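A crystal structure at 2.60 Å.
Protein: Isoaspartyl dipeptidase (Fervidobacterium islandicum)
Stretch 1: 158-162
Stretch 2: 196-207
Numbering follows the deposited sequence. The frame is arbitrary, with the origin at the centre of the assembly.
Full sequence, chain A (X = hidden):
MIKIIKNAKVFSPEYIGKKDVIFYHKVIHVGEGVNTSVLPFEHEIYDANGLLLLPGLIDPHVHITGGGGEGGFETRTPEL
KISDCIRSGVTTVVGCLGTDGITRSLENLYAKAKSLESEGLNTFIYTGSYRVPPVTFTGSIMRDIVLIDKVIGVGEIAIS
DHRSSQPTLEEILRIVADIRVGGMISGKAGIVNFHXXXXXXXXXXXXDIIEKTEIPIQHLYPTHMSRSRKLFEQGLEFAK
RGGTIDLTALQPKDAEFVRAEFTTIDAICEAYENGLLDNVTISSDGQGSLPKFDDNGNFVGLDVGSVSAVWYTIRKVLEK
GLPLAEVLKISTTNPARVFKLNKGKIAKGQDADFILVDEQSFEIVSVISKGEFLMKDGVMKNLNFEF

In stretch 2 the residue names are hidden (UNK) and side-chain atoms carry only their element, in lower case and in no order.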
# COMPACT_ATOMS: atom_id res chain seq x y z
N ALA A 158 -13.38 10.59 21.31
CA ALA A 158 -13.19 11.67 22.30
C ALA A 158 -13.43 13.01 21.61
O ALA A 158 -12.87 13.25 20.53
CB ALA A 158 -11.81 11.61 22.91
N ILE A 159 -14.23 13.84 22.26
CA ILE A 159 -14.42 15.28 21.93
C ILE A 159 -14.30 16.05 23.24
O ILE A 159 -14.58 15.47 24.30
CB ILE A 159 -15.80 15.48 21.27
CG1 ILE A 159 -16.90 14.85 22.13
CG2 ILE A 159 -15.78 14.90 19.86
CD1 ILE A 159 -18.29 15.31 21.79
N SER A 160 -13.91 17.30 23.15
CA SER A 160 -13.88 18.25 24.29
C SER A 160 -13.10 17.60 25.42
O SER A 160 -13.60 17.55 26.54
CB SER A 160 -15.28 18.65 24.68
OG SER A 160 -15.99 19.19 23.56
N ASP A 161 -11.89 17.11 25.11
CA ASP A 161 -11.05 16.32 26.05
C ASP A 161 -9.58 16.48 25.67
O ASP A 161 -9.26 16.51 24.48
CB ASP A 161 -11.41 14.83 26.03
CG ASP A 161 -10.83 14.08 27.21
OD1 ASP A 161 -9.66 13.64 27.12
OD2 ASP A 161 -11.55 13.99 28.22
N HIS A 162 -8.71 16.52 26.68
CA HIS A 162 -7.25 16.69 26.52
C HIS A 162 -6.62 15.42 25.90
O HIS A 162 -5.52 15.55 25.39
CB HIS A 162 -6.64 17.16 27.85
CG HIS A 162 -6.70 16.15 28.95
ND1 HIS A 162 -7.72 16.12 29.87
CD2 HIS A 162 -5.87 15.16 29.30
CE1 HIS A 162 -7.51 15.16 30.74
NE2 HIS A 162 -6.39 14.56 30.40
N UNK A 196 -17.17 12.41 26.13
CA UNK A 196 -17.17 13.88 26.29
C UNK A 196 -16.33 14.25 27.50
O UNK A 196 -16.67 13.83 28.61
c UNK A 196 -18.49 15.99 26.45
c UNK A 196 -18.58 14.47 26.41
c UNK A 196 -19.48 14.00 25.29
N UNK A 197 -15.27 15.01 27.28
CA UNK A 197 -14.39 15.47 28.35
C UNK A 197 -14.96 16.72 28.99
O UNK A 197 -16.15 16.96 28.84
N UNK A 198 -14.12 17.49 29.66
CA UNK A 198 -14.56 18.63 30.49
C UNK A 198 -14.30 19.93 29.73
O UNK A 198 -14.50 20.98 30.32
o UNK A 198 -12.46 18.43 31.55
c UNK A 198 -13.85 18.58 31.79
N UNK A 199 -13.89 19.85 28.46
CA UNK A 199 -13.65 21.04 27.63
C UNK A 199 -14.90 21.89 27.46
O UNK A 199 -16.02 21.34 27.44
N UNK A 200 -14.71 23.19 27.25
CA UNK A 200 -15.80 24.20 27.26
C UNK A 200 -16.75 23.93 26.10
O UNK A 200 -17.92 24.21 26.24
c UNK A 200 -14.74 26.05 28.65
c UNK A 200 -14.21 27.47 28.69
n UNK A 200 -11.95 28.47 28.79
c UNK A 200 -12.94 27.63 29.50
c UNK A 200 -15.22 25.62 27.27
N UNK A 201 -16.28 23.35 25.00
CA UNK A 201 -17.13 23.07 23.82
C UNK A 201 -18.18 22.00 24.14
O UNK A 201 -19.18 21.95 23.43
c UNK A 201 -12.30 22.13 20.94
c UNK A 201 -15.48 23.83 22.02
n UNK A 201 -13.37 22.62 21.58
c UNK A 201 -16.24 22.67 22.65
n UNK A 201 -12.15 22.35 19.64
c UNK A 201 -14.45 23.39 20.98
n UNK A 201 -11.38 21.43 21.60
N UNK A 202 -18.02 21.16 25.17
CA UNK A 202 -19.01 20.11 25.50
C UNK A 202 -19.49 19.35 24.27
O UNK A 202 -18.63 18.90 23.51
N UNK A 203 -20.81 19.25 24.05
CA UNK A 203 -21.45 18.55 22.91
C UNK A 203 -21.93 19.53 21.83
O UNK A 203 -22.87 19.16 21.09
c UNK A 203 -24.96 17.44 24.33
c UNK A 203 -21.98 16.45 24.19
c UNK A 203 -22.57 17.61 23.39
c UNK A 203 -23.70 18.32 24.14
N UNK A 204 -21.25 20.65 21.63
CA UNK A 204 -21.40 21.56 20.45
C UNK A 204 -21.56 20.75 19.14
O UNK A 204 -22.54 20.92 18.40
o UNK A 204 -18.14 24.73 19.67
c UNK A 204 -20.37 23.86 19.91
c UNK A 204 -19.20 24.75 20.36
o UNK A 204 -19.33 25.43 21.44
c UNK A 204 -20.15 22.44 20.37
N UNK A 205 -20.60 19.89 18.80
CA UNK A 205 -20.59 19.14 17.53
C UNK A 205 -21.89 18.35 17.35
O UNK A 205 -22.31 18.20 16.20
c UNK A 205 -15.68 18.52 17.12
c UNK A 205 -19.42 18.17 17.50
c UNK A 205 -16.67 20.58 16.42
c UNK A 205 -15.55 19.80 16.62
c UNK A 205 -18.07 18.78 17.22
o UNK A 205 -14.29 20.24 16.34
c UNK A 205 -17.92 20.06 16.72
c UNK A 205 -16.94 18.02 17.40
N UNK A 206 -22.48 17.84 18.44
CA UNK A 206 -23.70 16.99 18.35
C UNK A 206 -24.88 17.86 17.88
O UNK A 206 -25.64 17.41 16.97
c UNK A 206 -21.71 15.17 19.91
c UNK A 206 -23.97 16.26 19.67
c UNK A 206 -23.65 14.23 21.11
c UNK A 206 -23.21 14.95 19.85
N UNK A 207 -24.98 19.08 18.40
CA UNK A 207 -25.98 20.09 18.00
C UNK A 207 -25.70 20.51 16.56
O UNK A 207 -26.70 20.63 15.79
c UNK A 207 -26.55 20.64 22.70
c UNK A 207 -27.99 20.55 20.37
c UNK A 207 -26.00 21.26 18.99
c UNK A 207 -26.65 20.91 20.31
c UNK A 207 -25.94 20.95 21.50
c UNK A 207 -28.59 20.23 21.57
c UNK A 207 -27.86 20.26 22.73
O HOH W 1 -11.50 15.94 29.96

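Position 196 carries three side-chain carbons, one bonded to CA and bearing the other two. This fork at the first carbon identifies Val196. Its CA lies 5.3 Å from the CA of Ile159, with which it forms a parallel bridge; both side chains lie on the same face of the sheet, where Val196 CG2 comes within 3.9 Å of Ile159 CD1.

Position 197 has no side-chain atoms and is Gly197. Its N donates a nearly straight hydrogen bond to Ile159 O (3.1 Å, 170°), the hydrogen bond that goes with the parallel Ile159-Val196 bridge. A CB here would point toward stretch 1 and fall 2.3 Å from Asp161 OD2, so it would clash with that oxygen.

At position 198 one carbon is followed by one oxygen, the pattern of serine. The CA-to-CB bond of Ser198 points away from stretch 1; its backbone N donates to water 1 (N to water O 3.1 Å), which in turn donates to Asp161 OD2 (water O to OD2 2.6 Å).

Position 199 again lacks side-chain atoms: Gly199. Its N donates to Ser160 O (3.0 Å), although that oxygen is less surely placed. A CB would point toward stretch 1 and sit tightly, 3.1 Å from Ser160 O.

At position 200 four carbons in a row end in a nitrogen, as in lysine. Lys200 is exposed, points away and makes no contact with stretch 1.

Position 201 has three carbons, a nitrogen, and a carbon carrying two more nitrogens, a guanidinium group. Arg201 starts toward stretch 1, its CB 3.6 Å from Ser160 OG, while NE and NH2 are hydrogen-bonded elsewhere in the structure.

Position 202, bare once more, is Gly202; its phi of 45° also favours glycine. Its N bonds to Gly199 O (3.0 Å), closing a type I turn, and its O accepts from Ser160 OG (2.7 Å).

Four carbons at position 203, forked at the first with one arm two carbons long, mark isoleucine. Ile203 points away from stretch 1 and takes the N-cap position before the helix.

Position 204 shows three carbons, the third carrying two oxygens, a chain of glutamate length. Glu204 does not reach stretch 1, but its N bonds to Arg201 O (3.0 Å) in a type II' turn.

At position 205 one carbon leads to a six-carbon ring bearing an oxygen. This is Tyr205, whose ring edge meets Ile159, CD2 to CG2 at 4.1 Å.

Four carbons forked at the second make position 206 Leu206, with its CD1 3.9 Å from Ile159 CD1.

Position 207, one carbon and a six-carbon ring without oxygen, is Phe207, out of reach of stretch 1.

The contact joins apolar packing with hydrogen bonding. The Ile159 side chain packs against those of Val196, Tyr205 and Leu206, while Ser160 engages the glycine-rich loop through its backbone O and its hydroxyl, the latter anchoring the turn at Gly202.

Stretch 2, residues 196-207: VGSGKRGIEYLF
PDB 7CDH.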